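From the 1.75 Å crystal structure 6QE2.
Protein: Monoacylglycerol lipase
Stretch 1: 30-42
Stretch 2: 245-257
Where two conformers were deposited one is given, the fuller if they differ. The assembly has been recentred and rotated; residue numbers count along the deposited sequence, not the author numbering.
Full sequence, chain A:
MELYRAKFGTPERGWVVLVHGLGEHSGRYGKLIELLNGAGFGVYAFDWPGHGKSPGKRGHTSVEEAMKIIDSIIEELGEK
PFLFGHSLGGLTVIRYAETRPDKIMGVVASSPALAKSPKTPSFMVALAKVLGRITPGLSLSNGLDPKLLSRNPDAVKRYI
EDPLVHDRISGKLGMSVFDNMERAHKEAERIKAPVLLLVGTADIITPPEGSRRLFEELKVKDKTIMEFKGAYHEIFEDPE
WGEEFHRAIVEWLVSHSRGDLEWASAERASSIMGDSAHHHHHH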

# COMPACT_ATOMS: atom_id res chain seq x y z
N GLY A 30 -0.62 3.43 -13.71
CA GLY A 30 -1.42 3.84 -14.85
C GLY A 30 -2.28 2.72 -15.41
O GLY A 30 -3.41 2.94 -15.84
N LYS A 31 -1.74 1.50 -15.45
CA LYS A 31 -2.49 0.37 -15.99
C LYS A 31 -3.72 0.06 -15.15
O LYS A 31 -4.83 -0.09 -15.68
CB LYS A 31 -1.58 -0.86 -16.11
CG LYS A 31 -2.25 -2.09 -16.71
CD LYS A 31 -2.59 -1.86 -18.18
CE LYS A 31 -3.01 -3.15 -18.86
NZ LYS A 31 -3.10 -2.98 -20.34
N LEU A 32 -3.55 -0.01 -13.82
CA LEU A 32 -4.68 -0.32 -12.96
C LEU A 32 -5.72 0.80 -12.98
O LEU A 32 -6.93 0.53 -12.97
CB LEU A 32 -4.21 -0.58 -11.52
CG LEU A 32 -5.30 -0.79 -10.47
CD1 LEU A 32 -6.13 -2.04 -10.75
CD2 LEU A 32 -4.67 -0.87 -9.08
N ILE A 33 -5.27 2.05 -12.99
CA ILE A 33 -6.20 3.18 -13.04
C ILE A 33 -7.03 3.11 -14.31
O ILE A 33 -8.25 3.29 -14.29
CB ILE A 33 -5.43 4.51 -12.96
CG1 ILE A 33 -4.81 4.69 -11.57
CG2 ILE A 33 -6.35 5.69 -13.28
CD1 ILE A 33 -3.76 5.78 -11.51
N GLU A 34 -6.38 2.82 -15.44
CA GLU A 34 -7.09 2.73 -16.72
C GLU A 34 -8.13 1.62 -16.69
O GLU A 34 -9.26 1.80 -17.15
CB GLU A 34 -6.08 2.50 -17.84
CG GLU A 34 -6.67 2.39 -19.24
CD GLU A 34 -5.60 2.34 -20.32
OE1 GLU A 34 -5.00 1.27 -20.54
OE2 GLU A 34 -5.34 3.39 -20.95
N LEU A 35 -7.76 0.45 -16.15
CA LEU A 35 -8.70 -0.65 -16.07
C LEU A 35 -9.87 -0.32 -15.14
O LEU A 35 -11.03 -0.62 -15.47
CB LEU A 35 -7.99 -1.93 -15.60
CG LEU A 35 -6.99 -2.54 -16.59
CD1 LEU A 35 -6.17 -3.66 -15.95
CD2 LEU A 35 -7.67 -3.03 -17.86
N LEU A 36 -9.60 0.29 -13.99
CA LEU A 36 -10.68 0.65 -13.08
C LEU A 36 -11.61 1.68 -13.69
O LEU A 36 -12.83 1.60 -13.52
CB LEU A 36 -10.11 1.18 -11.76
CG LEU A 36 -9.42 0.15 -10.88
CD1 LEU A 36 -8.73 0.83 -9.70
CD2 LEU A 36 -10.43 -0.87 -10.41
N ASN A 37 -11.06 2.68 -14.38
CA ASN A 37 -11.90 3.66 -15.07
C ASN A 37 -12.75 2.97 -16.13
O ASN A 37 -13.93 3.28 -16.29
CB ASN A 37 -11.06 4.76 -15.72
CG ASN A 37 -10.42 5.70 -14.71
OD1 ASN A 37 -9.47 6.40 -15.04
ND2 ASN A 37 -10.95 5.72 -13.49
N GLY A 38 -12.14 2.05 -16.88
CA GLY A 38 -12.87 1.30 -17.90
C GLY A 38 -14.01 0.48 -17.34
O GLY A 38 -14.98 0.19 -18.05
N ALA A 39 -13.91 0.06 -16.08
CA ALA A 39 -14.96 -0.71 -15.43
C ALA A 39 -16.00 0.16 -14.74
O ALA A 39 -16.97 -0.38 -14.20
CB ALA A 39 -14.35 -1.68 -14.41
N GLY A 40 -15.82 1.48 -14.72
CA GLY A 40 -16.80 2.39 -14.16
C GLY A 40 -16.45 3.02 -12.83
O GLY A 40 -17.32 3.66 -12.22
N PHE A 41 -15.21 2.90 -12.37
CA PHE A 41 -14.79 3.53 -11.13
C PHE A 41 -14.06 4.83 -11.41
O PHE A 41 -13.34 4.97 -12.40
CB PHE A 41 -13.86 2.61 -10.32
CG PHE A 41 -14.53 1.39 -9.80
CD1 PHE A 41 -14.46 0.20 -10.50
CD2 PHE A 41 -15.23 1.42 -8.60
CE1 PHE A 41 -15.08 -0.93 -10.02
CE2 PHE A 41 -15.84 0.28 -8.12
CZ PHE A 41 -15.77 -0.89 -8.83
N GLY A 42 -14.24 5.79 -10.51
CA GLY A 42 -13.32 6.90 -10.42
C GLY A 42 -12.18 6.47 -9.52
O GLY A 42 -12.35 5.65 -8.63
N PHE A 245 -3.57 -10.60 -11.92
CA PHE A 245 -3.57 -9.81 -10.70
C PHE A 245 -4.47 -8.59 -10.89
O PHE A 245 -5.28 -8.27 -10.02
CB PHE A 245 -2.13 -9.38 -10.40
CG PHE A 245 -2.00 -8.38 -9.29
CD1 PHE A 245 -2.12 -8.77 -7.97
CD2 PHE A 245 -1.70 -7.06 -9.57
CE1 PHE A 245 -1.97 -7.85 -6.95
CE2 PHE A 245 -1.56 -6.13 -8.56
CZ PHE A 245 -1.69 -6.53 -7.24
N HIS A 246 -4.35 -7.94 -12.03
CA HIS A 246 -5.18 -6.78 -12.33
C HIS A 246 -6.65 -7.16 -12.44
O HIS A 246 -7.52 -6.46 -11.95
CB HIS A 246 -4.71 -6.09 -13.61
CG HIS A 246 -3.53 -5.19 -13.42
ND1 HIS A 246 -2.23 -5.60 -13.66
CD2 HIS A 246 -3.44 -3.91 -13.00
CE1 HIS A 246 -1.40 -4.60 -13.41
NE2 HIS A 246 -2.11 -3.57 -13.00
N ARG A 247 -6.90 -8.30 -13.09
CA ARG A 247 -8.26 -8.79 -13.28
C ARG A 247 -8.97 -9.12 -11.97
O ARG A 247 -10.15 -8.83 -11.81
CB ARG A 247 -8.27 -9.99 -14.22
CG ARG A 247 -9.65 -10.60 -14.43
CD ARG A 247 -9.72 -11.42 -15.71
NE ARG A 247 -8.59 -12.32 -15.86
CZ ARG A 247 -7.57 -12.11 -16.68
NH1 ARG A 247 -7.53 -11.02 -17.43
NH2 ARG A 247 -6.58 -12.98 -16.74
N ALA A 248 -8.25 -9.73 -11.04
CA ALA A 248 -8.83 -10.10 -9.75
C ALA A 248 -9.25 -8.87 -8.97
O ALA A 248 -10.27 -8.86 -8.34
CB ALA A 248 -7.86 -10.91 -8.93
N ILE A 249 -8.43 -7.84 -9.02
CA ILE A 249 -8.73 -6.63 -8.31
C ILE A 249 -10.00 -6.00 -8.88
O ILE A 249 -10.92 -5.70 -8.15
CB ILE A 249 -7.57 -5.64 -8.40
CG1 ILE A 249 -6.42 -6.13 -7.54
CG2 ILE A 249 -7.99 -4.25 -7.97
CD1 ILE A 249 -5.07 -5.63 -7.98
N VAL A 250 -10.04 -5.83 -10.19
CA VAL A 250 -11.21 -5.23 -10.82
C VAL A 250 -12.46 -6.05 -10.57
O VAL A 250 -13.48 -5.51 -10.19
CB VAL A 250 -11.01 -5.01 -12.32
CG1 VAL A 250 -12.26 -4.42 -12.93
CG2 VAL A 250 -9.83 -4.10 -12.57
N GLU A 251 -12.38 -7.35 -10.77
CA GLU A 251 -13.54 -8.20 -10.56
C GLU A 251 -14.05 -8.11 -9.12
O GLU A 251 -15.26 -8.04 -8.89
CB GLU A 251 -13.21 -9.66 -10.91
CG GLU A 251 -13.10 -9.91 -12.41
CD GLU A 251 -12.91 -11.37 -12.76
OE1 GLU A 251 -12.88 -12.21 -11.83
OE2 GLU A 251 -12.79 -11.68 -13.96
N TRP A 252 -13.14 -8.10 -8.14
CA TRP A 252 -13.56 -7.99 -6.75
C TRP A 252 -14.26 -6.66 -6.49
O TRP A 252 -15.31 -6.61 -5.83
CB TRP A 252 -12.35 -8.15 -5.83
CG TRP A 252 -12.66 -8.27 -4.36
CD1 TRP A 252 -12.81 -9.43 -3.66
CD2 TRP A 252 -12.81 -7.20 -3.41
NE1 TRP A 252 -13.07 -9.15 -2.33
CE2 TRP A 252 -13.07 -7.79 -2.16
CE3 TRP A 252 -12.76 -5.81 -3.51
CZ2 TRP A 252 -13.27 -7.04 -1.00
CZ3 TRP A 252 -12.96 -5.06 -2.36
CH2 TRP A 252 -13.21 -5.67 -1.12
N LEU A 253 -13.71 -5.57 -7.03
CA LEU A 253 -14.32 -4.26 -6.82
C LEU A 253 -15.68 -4.18 -7.51
O LEU A 253 -16.65 -3.66 -6.94
CB LEU A 253 -13.39 -3.16 -7.32
CG LEU A 253 -12.18 -2.98 -6.39
CD1 LEU A 253 -11.11 -2.15 -7.07
CD2 LEU A 253 -12.62 -2.34 -5.08
N VAL A 254 -15.78 -4.71 -8.74
CA VAL A 254 -17.05 -4.73 -9.45
C VAL A 254 -18.09 -5.52 -8.66
O VAL A 254 -19.23 -5.08 -8.48
CB VAL A 254 -16.86 -5.30 -10.87
CG1 VAL A 254 -18.21 -5.65 -11.49
CG2 VAL A 254 -16.12 -4.30 -11.75
N SER A 255 -17.71 -6.70 -8.17
CA SER A 255 -18.67 -7.53 -7.44
C SER A 255 -19.10 -6.90 -6.12
O SER A 255 -20.17 -7.25 -5.61
CB SER A 255 -18.09 -8.93 -7.20
OG SER A 255 -17.11 -8.93 -6.19
N HIS A 256 -18.29 -5.98 -5.54
CA HIS A 256 -18.66 -5.35 -4.28
C HIS A 256 -19.25 -3.97 -4.47
O HIS A 256 -19.60 -3.30 -3.48
CB HIS A 256 -17.44 -5.25 -3.35
CG HIS A 256 -17.08 -6.57 -2.75
ND1 HIS A 256 -16.35 -7.53 -3.42
CD2 HIS A 256 -17.44 -7.13 -1.57
CE1 HIS A 256 -16.24 -8.60 -2.66
NE2 HIS A 256 -16.90 -8.38 -1.54
N SER A 257 -19.40 -3.53 -5.71
CA SER A 257 -19.99 -2.22 -5.99
C SER A 257 -21.46 -2.23 -5.62
O SER A 257 -22.22 -2.94 -6.29
CB SER A 257 -19.86 -1.89 -7.46
OG SER A 257 -18.54 -1.81 -7.87
O HOH W 1 -0.96 -0.91 -12.58

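The helix of stretch 2 packs against helix 30-38 at an axis distance of 10.2 Å, with the two chain directions 35° apart. No direct hydrogen bond crosses the contact; most of the close pairs are apolar side chains.

His246 opens the contact, its CB pointing toward stretch 1. Lys31 CG lies over one face of the imidazole, 4.2 Å from the ring centroid, in a CH-pi contact. Leu32 CB meets the ring edge, 3.7 Å from His246 CD2. Leu35 CD1 lies 3.7 Å from His246 CB. Water 1 bridges the backbone and the ring: it accepts from Leu32 N at 3.0 Å and hydrogen-bonds His246 NE2 at 2.9 Å.

One turn on, Ile249 CG2 touches Leu32 CD1 at 4.0 Å. Val250 fits among three residues. Its CG2 is 3.9 Å from Leu36 CD2 and 4.2 Å from Leu35 CB, while its CG1 is 3.8 Å from Ala39 CB.

Leu253 CD1 packs on Leu36 CD2 at 3.6 Å. The Phe41 ring presents its edge to the backbone here, with Phe41 CZ 3.5 Å from Leu253 O. Val254 CG2 reaches Ala39 CB at 4.1 Å and Phe41 CE1 at 3.9 Å.

Ser257 closes the contact. Its OG donates to Leu253 O at 2.8 Å and sits 3.1 Å from Phe41 CZ.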